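Uncharacterized protein DR_0571 (Deinococcus radiodurans R1, PDB 3C4N) is of unknown function but binds ADP and is probably an FAD-dependent oxidoreductase. Local coordinates at residues P83-A88 with A166-P171; A99-E104 with G383-H388; L110-T115 with A175-Q180. One frame throughout, in Å; residues are numbered along the deposited sequence.

Contact 1. Residues P83-A88 with A166-P171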
loop_
_atom_site.group_PDB
_atom_site.type_symbol
_atom_site.label_atom_id
_atom_site.label_comp_id
_atom_site.label_asym_id
_atom_site.label_seq_id
_atom_site.Cartn_x
_atom_site.Cartn_y
_atom_site.Cartn_z
ATOM N N PRO A 83 -0.808 23.719 4.096
ATOM C CA PRO A 83 -1.713 24.464 3.223
ATOM C C PRO A 83 -1.476 24.296 1.730
ATOM O O PRO A 83 -2.339 24.637 0.926
ATOM C CB PRO A 83 -1.544 25.906 3.698
ATOM C CG PRO A 83 -0.165 25.934 4.235
ATOM C CD PRO A 83 -0.078 24.633 4.988
ATOM N N GLY A 84 -0.319 23.767 1.350
ATOM C CA GLY A 84 -0.030 23.594 -0.071
ATOM C C GLY A 84 -0.041 24.891 -0.878
ATOM O O GLY A 84 -0.744 25.013 -1.884
ATOM N N VAL A 85 0.741 25.871 -0.440
ATOM C CA VAL A 85 0.814 27.142 -1.143
ATOM C C VAL A 85 2.159 27.334 -1.834
ATOM O O VAL A 85 3.191 27.403 -1.174
ATOM C CB VAL A 85 0.642 28.340 -0.194
ATOM C CG1 VAL A 85 0.737 29.634 -0.982
ATOM C CG2 VAL A 85 -0.689 28.254 0.523
ATOM N N TRP A 86 2.156 27.405 -3.158
ATOM C CA TRP A 86 3.398 27.635 -3.872
ATOM C C TRP A 86 3.418 29.123 -4.170
ATOM O O TRP A 86 2.540 29.640 -4.871
ATOM C CB TRP A 86 3.448 26.876 -5.190
ATOM C CG TRP A 86 4.812 26.917 -5.827
ATOM C CD1 TRP A 86 5.766 25.946 -5.774
ATOM C CD2 TRP A 86 5.384 27.995 -6.589
ATOM N NE1 TRP A 86 6.894 26.348 -6.454
ATOM C CE2 TRP A 86 6.684 27.603 -6.961
ATOM C CE3 TRP A 86 4.924 29.253 -6.990
ATOM C CZ2 TRP A 86 7.531 28.426 -7.722
ATOM C CZ3 TRP A 86 5.769 30.075 -7.746
ATOM C CH2 TRP A 86 7.055 29.655 -8.100
ATOM N N THR A 87 4.412 29.818 -3.633
ATOM C CA THR A 87 4.515 31.254 -3.867
ATOM C C THR A 87 5.948 31.712 -4.029
ATOM O O THR A 87 6.823 31.294 -3.276
ATOM C CB THR A 87 3.885 32.063 -2.718
ATOM O OG1 THR A 87 4.073 33.453 -2.979
ATOM C CG2 THR A 87 4.528 31.710 -1.384
ATOM N N ALA A 88 6.176 32.591 -4.996
ATOM C CA ALA A 88 7.513 33.118 -5.249
ATOM C C ALA A 88 8.040 33.869 -4.033
ATOM O O ALA A 88 9.219 34.217 -3.978
ATOM C CB ALA A 88 7.491 34.042 -6.467
ATOM N N ALA A 166 1.248 32.517 -7.685
ATOM C CA ALA A 166 1.019 31.630 -6.545
ATOM C C ALA A 166 0.041 30.521 -6.927
ATOM O O ALA A 166 -0.836 30.716 -7.763
ATOM C CB ALA A 166 0.494 32.433 -5.340
ATOM N N LEU A 167 0.200 29.355 -6.310
ATOM C CA LEU A 167 -0.656 28.212 -6.587
ATOM C C LEU A 167 -1.125 27.516 -5.307
ATOM O O LEU A 167 -0.420 27.525 -4.297
ATOM C CB LEU A 167 0.112 27.175 -7.410
ATOM C CG LEU A 167 0.797 27.489 -8.735
ATOM C CD1 LEU A 167 1.549 26.250 -9.171
ATOM C CD2 LEU A 167 -0.223 27.907 -9.786
ATOM N N THR A 168 -2.309 26.908 -5.343
ATOM C CA THR A 168 -2.771 26.145 -4.185
ATOM C C THR A 168 -3.066 24.714 -4.606
ATOM O O THR A 168 -3.576 24.466 -5.698
ATOM C CB THR A 168 -4.047 26.719 -3.510
ATOM O OG1 THR A 168 -5.041 27.010 -4.497
ATOM C CG2 THR A 168 -3.712 27.974 -2.716
ATOM N N TYR A 169 -2.721 23.775 -3.733
ATOM C CA TYR A 169 -2.959 22.359 -3.981
ATOM C C TYR A 169 -2.994 21.642 -2.647
ATOM O O TYR A 169 -2.648 22.221 -1.613
ATOM C CB TYR A 169 -1.837 21.776 -4.837
ATOM C CG TYR A 169 -0.465 21.812 -4.180
ATOM C CD1 TYR A 169 0.038 20.705 -3.467
ATOM C CD2 TYR A 169 0.344 22.938 -4.299
ATOM C CE1 TYR A 169 1.324 20.726 -2.898
ATOM C CE2 TYR A 169 1.617 22.971 -3.739
ATOM C CZ TYR A 169 2.105 21.870 -3.048
ATOM O OH TYR A 169 3.387 21.916 -2.543
ATOM N N ARG A 170 -3.399 20.380 -2.659
ATOM C CA ARG A 170 -3.437 19.612 -1.419
ATOM C C ARG A 170 -2.194 18.733 -1.336
ATOM O O ARG A 170 -2.011 17.820 -2.140
ATOM C CB ARG A 170 -4.697 18.738 -1.365
ATOM C CG ARG A 170 -6.000 19.509 -1.439
ATOM C CD ARG A 170 -6.125 20.478 -0.274
ATOM N NE ARG A 170 -6.081 19.780 1.012
ATOM C CZ ARG A 170 -7.122 19.186 1.587
ATOM N NH1 ARG A 170 -8.312 19.208 0.997
ATOM N NH2 ARG A 170 -6.965 18.557 2.746
ATOM N N PRO A 171 -1.320 18.996 -0.357
ATOM C CA PRO A 171 -0.098 18.200 -0.204
ATOM C C PRO A 171 -0.424 16.726 -0.011
ATOM O O PRO A 171 0.332 15.851 -0.438
ATOM C CB PRO A 171 0.562 18.804 1.037
ATOM C CG PRO A 171 0.079 20.226 1.023
ATOM C CD PRO A 171 -1.382 20.061 0.657
#
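The carbonyl oxygen of G84 is gripped by two adjacent groups of strand 167-169: Y169 N donates a hydrogen bond to G84 O at 3.0 Å, and the CA-H of T168 points at the same oxygen. Two residues on, W86 and L167 form the hydrogen-bonded pair of an antiparallel bridge, W86 N to L167 O and L167 N to W86 O both being 2.8 Å. V85 and T168 make the neighbouring non-hydrogen-bonded pair. Their side chains share one face of the sheet; on the other, W86 CB meets L167 CB at 4.0 Å.

Beyond the bridge the pairing turns into ring packing. Y169 CG stands between its backbone N and carbonyl carbon (chi1 63°), and the phenol ring lies flat over the glycine, with G84 CA 4.0 Å from the ring centroid in a CH-pi contact. The pyrrolidine of P171 reaches the same carbon, P171 CG to G84 CA being 3.5 Å. A CB on G84 would run into Y169 O and the proline ring, and its positive phi (60°) also suits glycine.

Strand 85-86 is thus added to strand 167-169, whose backbone also bonds to strand 118-127. Helix 96-107 covers the W86 and L167 face, where W86 NE1 bonds to A99 O. Y169 OH reaches D380 O of helix 379-398, while P171, its side chain about 4 Å from that of the ADP-binding T79 (nearest atoms), opens helix 171-183.

Contact 2. Residues A99-E104 with G383-H388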
loop_
_atom_site.group_PDB
_atom_site.type_symbol
_atom_site.label_atom_id
_atom_site.label_comp_id
_atom_site.label_asym_id
_atom_site.label_seq_id
_atom_site.Cartn_x
_atom_site.Cartn_y
_atom_site.Cartn_z
ATOM N N ALA A 99 12.635 26.012 -6.732
ATOM C CA ALA A 99 11.269 26.497 -6.677
ATOM C C ALA A 99 10.519 26.328 -7.990
ATOM O O ALA A 99 9.365 25.888 -8.005
ATOM C CB ALA A 99 11.250 27.966 -6.265
ATOM N N GLU A 100 11.163 26.677 -9.095
ATOM C CA GLU A 100 10.500 26.581 -10.398
ATOM C C GLU A 100 10.318 25.135 -10.839
ATOM O O GLU A 100 9.293 24.786 -11.416
ATOM C CB GLU A 100 11.281 27.363 -11.467
ATOM C CG GLU A 100 11.299 28.898 -11.278
ATOM C CD GLU A 100 9.915 29.514 -10.999
ATOM O OE1 GLU A 100 8.891 28.985 -11.493
ATOM O OE2 GLU A 100 9.865 30.548 -10.292
ATOM N N TRP A 101 11.314 24.304 -10.566
ATOM C CA TRP A 101 11.250 22.899 -10.928
ATOM C C TRP A 101 10.081 22.268 -10.171
ATOM O O TRP A 101 9.283 21.507 -10.738
ATOM C CB TRP A 101 12.563 22.204 -10.557
ATOM C CG TRP A 101 12.644 20.792 -11.042
ATOM C CD1 TRP A 101 13.089 20.365 -12.260
ATOM C CD2 TRP A 101 12.188 19.629 -10.350
ATOM N NE1 TRP A 101 12.935 19.003 -12.373
ATOM C CE2 TRP A 101 12.383 18.525 -11.213
ATOM C CE3 TRP A 101 11.630 19.410 -9.085
ATOM C CZ2 TRP A 101 12.035 17.218 -10.848
ATOM C CZ3 TRP A 101 11.284 18.115 -8.723
ATOM C CH2 TRP A 101 11.489 17.035 -9.603
ATOM N N THR A 102 9.973 22.590 -8.884
ATOM C CA THR A 102 8.881 22.064 -8.069
ATOM C C THR A 102 7.548 22.541 -8.648
ATOM O O THR A 102 6.601 21.762 -8.742
ATOM C CB THR A 102 8.993 22.533 -6.593
ATOM O OG1 THR A 102 10.174 21.972 -6.011
ATOM C CG2 THR A 102 7.767 22.080 -5.784
ATOM N N ARG A 103 7.482 23.810 -9.057
ATOM C CA ARG A 103 6.241 24.343 -9.607
ATOM C C ARG A 103 5.829 23.576 -10.857
ATOM O O ARG A 103 4.659 23.213 -11.007
ATOM C CB ARG A 103 6.349 25.844 -9.938
ATOM C CG ARG A 103 4.979 26.535 -9.909
ATOM C CD ARG A 103 4.947 27.994 -10.372
ATOM N NE ARG A 103 4.386 28.031 -11.716
ATOM C CZ ARG A 103 3.387 28.808 -12.128
ATOM N NH1 ARG A 103 2.787 29.666 -11.323
ATOM N NH2 ARG A 103 2.956 28.691 -13.368
ATOM N N GLU A 104 6.794 23.330 -11.740
ATOM C CA GLU A 104 6.554 22.605 -12.981
ATOM C C GLU A 104 6.025 21.199 -12.711
ATOM O O GLU A 104 5.100 20.735 -13.387
ATOM C CB GLU A 104 7.842 22.523 -13.805
ATOM C CG GLU A 104 7.580 22.121 -15.243
ATOM C CD GLU A 104 8.800 22.242 -16.158
ATOM O OE1 GLU A 104 8.596 22.428 -17.380
ATOM O OE2 GLU A 104 9.948 22.140 -15.672
ATOM N N GLY A 383 9.635 21.546 -1.710
ATOM C CA GLY A 383 9.664 20.135 -1.327
ATOM C C GLY A 383 10.070 19.085 -2.355
ATOM O O GLY A 383 10.999 18.321 -2.116
ATOM N N LEU A 384 9.371 19.022 -3.484
ATOM C CA LEU A 384 9.691 18.041 -4.516
ATOM C C LEU A 384 11.152 18.124 -4.945
ATOM O O LEU A 384 11.846 17.113 -4.990
ATOM C CB LEU A 384 8.783 18.231 -5.741
ATOM C CG LEU A 384 7.301 17.882 -5.550
ATOM C CD1 LEU A 384 6.456 18.290 -6.782
ATOM C CD2 LEU A 384 7.202 16.385 -5.317
ATOM N N ALA A 385 11.619 19.337 -5.231
ATOM C CA ALA A 385 12.990 19.562 -5.676
ATOM C C ALA A 385 14.017 18.888 -4.786
ATOM O O ALA A 385 14.951 18.246 -5.283
ATOM C CB ALA A 385 13.275 21.060 -5.754
ATOM N N ALA A 386 13.854 19.024 -3.474
ATOM C CA ALA A 386 14.810 18.416 -2.547
ATOM C C ALA A 386 14.729 16.889 -2.560
ATOM O O ALA A 386 15.737 16.214 -2.342
ATOM C CB ALA A 386 14.598 18.964 -1.132
ATOM N N ALA A 387 13.542 16.341 -2.826
ATOM C CA ALA A 387 13.391 14.883 -2.875
ATOM C C ALA A 387 13.966 14.341 -4.181
ATOM O O ALA A 387 14.516 13.245 -4.213
ATOM C CB ALA A 387 11.916 14.486 -2.745
ATOM N N HIS A 388 13.836 15.111 -5.253
ATOM C CA HIS A 388 14.358 14.698 -6.547
ATOM C C HIS A 388 15.884 14.785 -6.602
ATOM O O HIS A 388 16.538 13.940 -7.208
ATOM C CB HIS A 388 13.771 15.564 -7.651
ATOM C CG HIS A 388 14.305 15.245 -9.011
ATOM N ND1 HIS A 388 15.174 16.077 -9.684
ATOM C CD2 HIS A 388 14.094 14.183 -9.824
ATOM C CE1 HIS A 388 15.471 15.542 -10.855
ATOM N NE2 HIS A 388 14.829 14.393 -10.965
#
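W101 and H388 lay their rings over each other in an offset stack, the six-membered ring of the indole against the imidazole, with planes 21° apart and centroids separated by 4.4 Å. The overlap is lopsided. W101 CZ2 sits over the centre of the imidazole, 3.5 Å above its plane, whereas H388 ND1 comes over the indole nearer its rim. W101 CG is anti to the backbone N (chi1 -173°), which carries the indole off its helix toward 383-388, and the two side chains cross at about a right angle. H388 CB presses close as well, 3.3 Å from W101 CH2, and the backbone of L384 lies at the indole edge, near the ring plane.

T102, next in the chain, works differently. Its CG2 is anti to the backbone N and packs on L384 CB at 4.0 Å, the two side chains crossing obliquely. Its other branch, OG1, faces A385 and accepts a hydrogen bond from A385 N at 3.1 Å. OG1 also meets A385 CB at 3.2 Å, a tight fit between small groups that accompanies a helix-axis separation of 7.9 Å. The helices themselves run nearly perpendicular, at 100°.

Around the pair, Y54 of helix 46-58 meets the H388 ring edge-to-face, and L384 packs on A50 and Y54 of the same helix. G383 lies beside M47, an ADP-binding residue.

Helix 379-398 is kinked here, where the amides of L384 and A385 have no bond to the preceding turn. T102 OG1, itself bonded to Q98 O, takes up the A385 amide, so an amide without a partner in its own helix finds one on the crossing helix, amid otherwise apolar and aromatic packing.

Contact 3. Residues L110-T115 with A175-Q180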
loop_
_atom_site.group_PDB
_atom_site.type_symbol
_atom_site.label_atom_id
_atom_site.label_comp_id
_atom_site.label_asym_id
_atom_site.label_seq_id
_atom_site.Cartn_x
_atom_site.Cartn_y
_atom_site.Cartn_z
ATOM N N LEU A 110 3.794 15.591 -11.673
ATOM C CA LEU A 110 5.002 14.753 -11.614
ATOM C C LEU A 110 5.245 14.034 -12.932
ATOM O O LEU A 110 6.083 13.139 -13.009
ATOM C CB LEU A 110 4.881 13.708 -10.492
ATOM C CG LEU A 110 4.525 14.242 -9.098
ATOM C CD1 LEU A 110 4.270 13.099 -8.122
ATOM C CD2 LEU A 110 5.649 15.127 -8.623
ATOM N N GLY A 111 4.497 14.421 -13.959
ATOM C CA GLY A 111 4.635 13.793 -15.260
ATOM C C GLY A 111 4.172 12.346 -15.264
ATOM O O GLY A 111 4.745 11.511 -15.959
ATOM N N SER A 112 3.121 12.050 -14.501
ATOM C CA SER A 112 2.604 10.687 -14.405
ATOM C C SER A 112 1.289 10.500 -15.145
ATOM O O SER A 112 0.613 9.490 -14.961
ATOM C CB SER A 112 2.373 10.329 -12.943
ATOM O OG SER A 112 1.314 11.121 -12.432
ATOM N N GLY A 113 0.923 11.474 -15.967
ATOM C CA GLY A 113 -0.326 11.380 -16.689
ATOM C C GLY A 113 -1.505 11.303 -15.733
ATOM O O GLY A 113 -2.630 11.039 -16.149
ATOM N N LYS A 114 -1.255 11.532 -14.448
ATOM C CA LYS A 114 -2.315 11.482 -13.451
ATOM C C LYS A 114 -2.920 12.860 -13.185
ATOM O O LYS A 114 -2.441 13.882 -13.690
ATOM C CB LYS A 114 -1.780 10.886 -12.139
ATOM C CG LYS A 114 -1.473 9.391 -12.189
ATOM C CD LYS A 114 -2.733 8.579 -12.456
ATOM C CE LYS A 114 -2.508 7.068 -12.325
ATOM N NZ LYS A 114 -1.816 6.454 -13.476
ATOM N N THR A 115 -3.978 12.870 -12.380
ATOM C CA THR A 115 -4.676 14.094 -12.030
ATOM C C THR A 115 -4.232 14.652 -10.679
ATOM O O THR A 115 -4.221 13.944 -9.661
ATOM C CB THR A 115 -6.206 13.861 -11.996
ATOM O OG1 THR A 115 -6.873 15.040 -11.519
ATOM C CG2 THR A 115 -6.541 12.691 -11.086
ATOM N N ALA A 175 1.274 13.738 -2.076
ATOM C CA ALA A 175 1.939 12.614 -1.431
ATOM C C ALA A 175 1.329 11.268 -1.838
ATOM O O ALA A 175 2.050 10.365 -2.249
ATOM C CB ALA A 175 1.880 12.791 0.085
ATOM N N LEU A 176 0.007 11.140 -1.717
ATOM C CA LEU A 176 -0.689 9.905 -2.089
ATOM C C LEU A 176 -0.354 9.524 -3.531
ATOM O O LEU A 176 -0.018 8.377 -3.825
ATOM C CB LEU A 176 -2.206 10.073 -1.961
ATOM C CG LEU A 176 -2.998 8.793 -2.257
ATOM C CD1 LEU A 176 -2.588 7.728 -1.260
ATOM C CD2 LEU A 176 -4.515 9.040 -2.193
ATOM N N LEU A 177 -0.465 10.502 -4.425
ATOM C CA LEU A 177 -0.169 10.298 -5.833
ATOM C C LEU A 177 1.237 9.749 -5.998
ATOM O O LEU A 177 1.465 8.803 -6.748
ATOM C CB LEU A 177 -0.272 11.613 -6.602
ATOM C CG LEU A 177 0.326 11.616 -8.007
ATOM C CD1 LEU A 177 -0.353 10.578 -8.889
ATOM C CD2 LEU A 177 0.163 12.991 -8.598
ATOM N N ALA A 178 2.181 10.350 -5.291
ATOM C CA ALA A 178 3.560 9.929 -5.385
ATOM C C ALA A 178 3.708 8.517 -4.856
ATOM O O ALA A 178 4.358 7.684 -5.479
ATOM C CB ALA A 178 4.451 10.885 -4.610
ATOM N N ALA A 179 3.102 8.233 -3.711
ATOM C CA ALA A 179 3.211 6.887 -3.161
ATOM C C ALA A 179 2.572 5.897 -4.141
ATOM O O ALA A 179 3.182 4.899 -4.506
ATOM C CB ALA A 179 2.531 6.810 -1.795
ATOM N N GLN A 180 1.353 6.184 -4.579
ATOM C CA GLN A 180 0.672 5.298 -5.507
ATOM C C GLN A 180 1.534 4.925 -6.704
ATOM O O GLN A 180 1.758 3.740 -6.979
ATOM C CB GLN A 180 -0.635 5.932 -5.972
ATOM C CG GLN A 180 -1.650 5.964 -4.863
ATOM C CD GLN A 180 -2.972 6.508 -5.299
ATOM O OE1 GLN A 180 -3.033 7.427 -6.125
ATOM N NE2 GLN A 180 -4.055 5.958 -4.742
#
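L110 meets L177 and A178 from a backbone that is unusual for a residue other than glycine, its phi being +70°, in the left-handed region. G111 and G113 also have positive phi, and the chain curls through them to bring L110, S112 and K114 against one side of a regular helix. No hydrogen bond crosses the contact; it is an irregular loop held to a helix by side-chain packing.

L177 is the centre of it. Its CG is anti to the backbone N (chi1 166°), directed at the loop, and its two methyls serve different partners. CD2 meets L110 CD1 at 4.1 Å, the two leucine side chains sliding past each other in opposite directions. CD1 turns to the later part of the loop, lying 3.6 Å from K114 CB, and K114 CG is scarcely farther away. The lysine gives the leucine only the start of its aliphatic chain; bends at chi2 and chi4 accompany an end that leads away. S112 OG approaches the same methyl, L177 CD1, at 4.0 Å, a polar atom merely touching a carbon. That hydroxyl is engaged within the loop, where it bonds to A109 O. L110 CD1 has a second neighbour in A178 CB at 4.2 Å, so one methyl of the loop spans two successive helix residues.

The loop joins helix 96-107 to strand 118-127, and the contact ties this connection to helix 171-183. Helix 46-58 also packs here: L110 on F53 and Y54, A178 on A49. Outward, K114 packs on G184 of the second subunit and Q180 on G186 of that subunit, which puts this corner of the helix at the dimer contact.

The three contacts illustrate how bonding changes with place in a fold. Contacts 1 and 2 are interior: the first is strand pairing governed by backbone hydrogen bonds, the second joins crossing helices by aromatic stacking and one side-chain-to-backbone bond. Contact 3 is a buried patch farther from the chain centre, beside exposed loop residues and the second subunit; it is side-chain packing, largely apolar, with no hydrogen bond across it. Helix 96-107 of contact 2 lies on the strands of contact 1, with R103 packed against W86 and L167. Contact 2 touches contact 3 where L384 CD1 meets L110 CD2. Contacts 1 and 3 are joined through the chain, 166-171 leading directly into the helix that carries 175-180.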